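Local coordinates for protein N-isopropylammelide isopropylaminohydrolase (Burkholderia multivorans ATCC 17616, PDB 6NBO) that belongs to the amidohydrolase family, metal-dependent enzymes built on a TIM barrel, and carries two zinc ions in the crystal, at residues 55-60 with 367-372; 11-16 with 26-31. One frame throughout, in Å; residues are numbered along the deposited sequence.

Contact 1. Residues 55-60 with 367-372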
loop_
_atom_site.group_PDB
_atom_site.type_symbol
_atom_site.label_atom_id
_atom_site.label_comp_id
_atom_site.label_asym_id
_atom_site.label_seq_id
_atom_site.Cartn_x
_atom_site.Cartn_y
_atom_site.Cartn_z
ATOM N N ALA A 55 5.255 -13.082 22.587
ATOM C CA ALA A 55 4.410 -12.517 21.549
ATOM C C ALA A 55 4.918 -12.904 20.165
ATOM O O ALA A 55 6.101 -13.185 19.959
ATOM C CB ALA A 55 4.373 -10.993 21.652
ATOM N N ILE A 56 4.001 -12.895 19.199
ATOM C CA ILE A 56 4.404 -12.991 17.799
ATOM C C ILE A 56 5.037 -11.678 17.365
ATOM O O ILE A 56 4.499 -10.593 17.619
ATOM C CB ILE A 56 3.204 -13.358 16.911
ATOM C CG1 ILE A 56 2.935 -14.861 16.991
ATOM C CG2 ILE A 56 3.453 -12.890 15.451
ATOM C CD1 ILE A 56 1.727 -15.323 16.197
ATOM N N ALA A 57 6.196 -11.767 16.718
ATOM C CA ALA A 57 6.841 -10.622 16.099
ATOM C C ALA A 57 6.542 -10.635 14.603
ATOM O O ALA A 57 6.788 -11.636 13.920
ATOM C CB ALA A 57 8.356 -10.632 16.343
ATOM N N LEU A 58 5.993 -9.539 14.111
ATOM C CA LEU A 58 5.714 -9.320 12.702
ATOM C C LEU A 58 6.662 -8.270 12.146
ATOM O O LEU A 58 7.055 -7.345 12.863
ATOM C CB LEU A 58 4.267 -8.840 12.498
ATOM C CG LEU A 58 3.130 -9.747 12.953
ATOM C CD1 LEU A 58 1.769 -9.010 12.869
ATOM C CD2 LEU A 58 3.099 -11.040 12.138
ATOM N N PRO A 59 7.059 -8.380 10.877
ATOM C CA PRO A 59 7.709 -7.240 10.222
ATOM C C PRO A 59 6.727 -6.078 10.147
ATOM O O PRO A 59 5.521 -6.252 10.323
ATOM C CB PRO A 59 8.061 -7.781 8.825
ATOM C CG PRO A 59 7.003 -8.814 8.562
ATOM C CD PRO A 59 6.680 -9.437 9.923
ATOM N N GLY A 60 7.251 -4.878 9.910
ATOM C CA GLY A 60 6.382 -3.717 9.799
ATOM C C GLY A 60 5.298 -3.960 8.761
ATOM O O GLY A 60 5.583 -4.534 7.716
ATOM N N VAL A 367 9.479 -3.731 13.702
ATOM C CA VAL A 367 9.029 -4.911 14.429
ATOM C C VAL A 367 7.720 -4.573 15.128
ATOM O O VAL A 367 7.609 -3.537 15.790
ATOM C CB VAL A 367 10.067 -5.414 15.454
ATOM C CG1 VAL A 367 9.575 -6.695 16.107
ATOM C CG2 VAL A 367 11.427 -5.653 14.795
ATOM N N VAL A 368 6.736 -5.456 14.984
ATOM C CA VAL A 368 5.402 -5.278 15.546
ATOM C C VAL A 368 5.103 -6.514 16.377
ATOM O O VAL A 368 5.123 -7.632 15.849
ATOM C CB VAL A 368 4.354 -5.079 14.436
ATOM C CG1 VAL A 368 2.933 -4.909 15.013
ATOM C CG2 VAL A 368 4.738 -3.892 13.568
ATOM N N LEU A 369 4.859 -6.331 17.679
ATOM C CA LEU A 369 4.552 -7.450 18.563
ATOM C C LEU A 369 3.050 -7.521 18.789
ATOM O O LEU A 369 2.422 -6.493 19.067
ATOM C CB LEU A 369 5.262 -7.314 19.913
ATOM C CG LEU A 369 6.787 -7.208 19.887
ATOM C CD1 LEU A 369 7.324 -7.328 21.314
ATOM C CD2 LEU A 369 7.383 -8.268 18.966
ATOM N N VAL A 370 2.482 -8.731 18.689
ATOM C CA VAL A 370 1.062 -8.961 18.976
ATOM C C VAL A 370 0.900 -10.227 19.802
ATOM O O VAL A 370 1.623 -11.212 19.602
ATOM C CB VAL A 370 0.205 -9.060 17.688
ATOM C CG1 VAL A 370 0.140 -7.722 17.010
ATOM C CG2 VAL A 370 0.734 -10.135 16.744
ATOM N N ASP A 371 -0.054 -10.199 20.740
ATOM C CA ASP A 371 -0.385 -11.373 21.548
ATOM C C ASP A 371 -1.358 -12.226 20.744
ATOM O O ASP A 371 -2.568 -11.988 20.752
ATOM C CB ASP A 371 -0.986 -10.968 22.893
ATOM C CG ASP A 371 -1.447 -12.176 23.733
ATOM O OD1 ASP A 371 -1.074 -13.324 23.402
ATOM O OD2 ASP A 371 -2.190 -11.978 24.726
ATOM N N ALA A 372 -0.822 -13.221 20.040
ATOM C CA ALA A 372 -1.616 -14.177 19.286
ATOM C C ALA A 372 -0.860 -15.495 19.265
ATOM O O ALA A 372 0.372 -15.516 19.258
ATOM C CB ALA A 372 -1.887 -13.699 17.854
#

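Contact 2. Residues 11-16 with 26-31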
loop_
_atom_site.group_PDB
_atom_site.type_symbol
_atom_site.label_atom_id
_atom_site.label_comp_id
_atom_site.label_asym_id
_atom_site.label_seq_id
_atom_site.Cartn_x
_atom_site.Cartn_y
_atom_site.Cartn_z
ATOM N N ALA A 11 21.301 0.238 20.883
ATOM C CA ALA A 11 20.966 -1.167 20.672
ATOM C C ALA A 11 19.709 -1.526 21.453
ATOM O O ALA A 11 19.506 -1.047 22.577
ATOM C CB ALA A 11 22.105 -2.090 21.095
ATOM N N LEU A 12 18.882 -2.391 20.860
ATOM C CA LEU A 12 17.648 -2.873 21.469
ATOM C C LEU A 12 17.575 -4.381 21.292
ATOM O O LEU A 12 17.631 -4.880 20.165
ATOM C CB LEU A 12 16.419 -2.212 20.843
ATOM C CG LEU A 12 15.065 -2.705 21.357
ATOM C CD1 LEU A 12 14.885 -2.379 22.827
ATOM C CD2 LEU A 12 13.952 -2.076 20.517
ATOM N N LEU A 13 17.465 -5.104 22.400
ATOM C CA LEU A 13 17.313 -6.553 22.381
ATOM C C LEU A 13 15.872 -6.866 22.759
ATOM O O LEU A 13 15.464 -6.640 23.903
ATOM C CB LEU A 13 18.297 -7.230 23.338
ATOM C CG LEU A 13 18.184 -8.759 23.426
ATOM C CD1 LEU A 13 18.371 -9.396 22.054
ATOM C CD2 LEU A 13 19.194 -9.312 24.415
ATOM N N ILE A 14 15.112 -7.378 21.799
ATOM C CA ILE A 14 13.750 -7.843 22.038
ATOM C C ILE A 14 13.829 -9.341 22.308
ATOM O O ILE A 14 14.120 -10.128 21.404
ATOM C CB ILE A 14 12.841 -7.553 20.840
ATOM C CG1 ILE A 14 12.871 -6.056 20.484
ATOM C CG2 ILE A 14 11.418 -8.062 21.124
ATOM C CD1 ILE A 14 12.117 -5.728 19.164
ATOM N N ARG A 15 13.580 -9.736 23.551
ATOM C CA ARG A 15 13.713 -11.128 23.939
ATOM C C ARG A 15 12.393 -11.871 23.805
ATOM O O ARG A 15 11.322 -11.315 24.047
ATOM C CB ARG A 15 14.197 -11.239 25.379
ATOM C CG ARG A 15 15.691 -11.026 25.544
ATOM C CD ARG A 15 16.068 -11.214 26.991
ATOM N NE ARG A 15 17.499 -11.034 27.193
ATOM C CZ ARG A 15 18.028 -10.534 28.304
ATOM N NH1 ARG A 15 17.237 -10.161 29.306
ATOM N NH2 ARG A 15 19.343 -10.404 28.413
ATOM N N ASN A 16 12.492 -13.155 23.450
ATOM C CA ASN A 16 11.419 -14.125 23.672
ATOM C C ASN A 16 10.173 -13.790 22.841
ATOM O O ASN A 16 9.080 -13.564 23.369
ATOM C CB ASN A 16 11.087 -14.207 25.167
ATOM C CG ASN A 16 10.051 -15.261 25.485
ATOM O OD1 ASN A 16 9.874 -16.220 24.736
ATOM N ND2 ASN A 16 9.356 -15.087 26.603
ATOM N N ASP A 26 15.204 -14.335 20.034
ATOM C CA ASP A 26 15.418 -12.927 20.329
ATOM C C ASP A 26 15.774 -12.193 19.047
ATOM O O ASP A 26 16.287 -12.776 18.090
ATOM C CB ASP A 26 16.543 -12.708 21.350
ATOM C CG ASP A 26 16.377 -13.528 22.610
ATOM O OD1 ASP A 26 15.240 -13.861 23.003
ATOM O OD2 ASP A 26 17.417 -13.837 23.211
ATOM N N ILE A 27 15.504 -10.891 19.042
ATOM C CA ILE A 27 15.848 -10.019 17.924
ATOM C C ILE A 27 16.705 -8.897 18.478
ATOM O O ILE A 27 16.227 -8.088 19.281
ATOM C CB ILE A 27 14.602 -9.445 17.221
ATOM C CG1 ILE A 27 13.716 -10.565 16.683
ATOM C CG2 ILE A 27 15.020 -8.502 16.075
ATOM C CD1 ILE A 27 12.356 -10.063 16.114
ATOM N N LEU A 28 17.967 -8.847 18.055
ATOM C CA LEU A 28 18.868 -7.770 18.433
ATOM C C LEU A 28 18.847 -6.699 17.350
ATOM O O LEU A 28 19.075 -6.991 16.172
ATOM C CB LEU A 28 20.298 -8.283 18.626
ATOM C CG LEU A 28 21.330 -7.209 18.987
ATOM C CD1 LEU A 28 21.002 -6.558 20.334
ATOM C CD2 LEU A 28 22.759 -7.771 18.994
ATOM N N ILE A 29 18.607 -5.460 17.759
ATOM C CA ILE A 29 18.532 -4.322 16.854
ATOM C C ILE A 29 19.675 -3.387 17.189
ATOM O O ILE A 29 19.933 -3.115 18.370
ATOM C CB ILE A 29 17.175 -3.598 16.987
ATOM C CG1 ILE A 29 16.067 -4.473 16.408
ATOM C CG2 ILE A 29 17.225 -2.218 16.338
ATOM C CD1 ILE A 29 14.690 -4.116 16.951
ATOM N N GLU A 30 20.384 -2.908 16.165
ATOM C CA GLU A 30 21.359 -1.849 16.376
ATOM C C GLU A 30 21.193 -0.792 15.294
ATOM O O GLU A 30 21.073 -1.124 14.112
ATOM C CB GLU A 30 22.797 -2.405 16.388
ATOM C CG GLU A 30 22.992 -3.397 17.525
ATOM C CD GLU A 30 24.405 -3.889 17.668
ATOM O OE1 GLU A 30 25.234 -3.606 16.778
ATOM O OE2 GLU A 30 24.689 -4.552 18.698
ATOM N N GLY A 31 21.202 0.477 15.698
ATOM C CA GLY A 31 20.893 1.529 14.737
ATOM C C GLY A 31 19.506 1.290 14.159
ATOM O O GLY A 31 18.560 0.952 14.877
HETATM O O HOH W 1 18.778 -12.850 25.443
#

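Contact 1. Residues 55-60 with 367-372
Leu58 and Val368 face each other as an antiparallel hydrogen-bonded pair, joined in both directions: Leu58 N reaches Val368 O at 2.7 Å with an N-H...O angle of 172°, and Val368 N returns to Leu58 O at 2.9 Å. Two residues along, Ile56 and Val370 repeat the pairing, but the bond from Ile56 N to Val370 O is bent to 135° at the hydrogen, the return bond being straighter. The strand axes run antiparallel at 147°. On the face bearing Ile56, Leu58, Val368 and Val370, Val370 CG1 is anti to the carbonyl carbon, which leaves CG2 between the backbone N and that carbon; Val370 CG2 meets Ile56 CB at 4.1 Å and Leu58 CD1 at 4.2 Å, and the Leu58 and Val370 side chains cross at about a right angle. Ile56 CD1 lies 3.4 Å from Ala372 O. The other face is carried by Ala57, whose CB touches Leu369 CD2 at 3.7 Å and, less closely, Val367 CG1. Leu375 of helix 375-381 covers Ile56 and Leu58, while Val17 of strand 11-17 packs on Ala57 and Leu369. Strand 367-370 is bonded on its other edge to strand 387-390 and the residue before it (Val367 with Val389, Leu369 with Arg386 and Leu387), so it joins the C-terminal strands to strand 56-66, which continues into the barrel and bears zinc ligand His65. With eleven touching residues buried, the peptide groups of Ile56, Leu58, Val368 and Val370 satisfy one another away from solvent.

Contact 2. Residues 11-16 with 26-31
Asp26 OD2 is gripped from two directions, by Leu41 N and by a water that donates to Asp26 OD2 at 2.8 Å and accepts from Arg15 NE. The water bridges Arg15 NE and Asp26 OD2, which are 4.9 Å apart and not in direct contact; the guanidinium and carboxylate planes are turned 55° against each other. Arg15 NH1 makes a long, weak ion pair with Glu51. The other carboxylate oxygen, Asp26 OD1, accepts a hydrogen bond from Asn16 N at 2.9 Å, the donor coming from the anti side, 20° out of the carboxylate plane. With Asp26 CG anti to its own carbonyl carbon (chi1 -52°), the carboxylate is laid against Arg15, Asp26 CG being 3.8 Å from Arg15 CA. It thus grips the end of a beta hairpin, where the chain turns a corner at Asn16. Strands 11-17 and 25-30 form its arms within a mixed sheet, flanked by strands 48-51 and 33-38. Between the arms, Leu12 with Ile29 and Ile14 with Ile27 are hydrogen-bonded pairs, each bonded N to O both ways; the shortest of these bonds, Ile29 N to Leu12 O, is 2.7 Å. On the face of Leu12, Ile14, Ile27 and Ile29, the side chains of Leu12 and Ile29 lie side by side and point the same way, while Ile14 crosses Ile29 obliquely with the two CD1 atoms 3.8 Å apart. On the other face, Leu13 CD1 reaches Asp26 CB at 3.8 Å and Leu28 CB at 4.1 Å, bringing an apolar methyl against the carboxylate's stem.

From the N terminus, strand 11-17 runs out and the chain comes back as strand 25-30, so contact 2 closes a short hairpin within the first thirty or so residues. The chain then passes through strands 33-38 and 48-51 before entering contact 1, whose partner returns only after 306 intervening residues that include the zinc-binding barrel. The two closures are in series, neither nesting nor crossing. Their centres lie about 13 Å apart and they pack directly: Ala57 CB meets Ile27 CD1 at 4.0 Å, and Val367 CG1 meets Ile14 CD1 at 4.1 Å. Contact 1 thereby carries the N-terminal hairpin sheet on one face while tying C-terminal strands to strand 56-66.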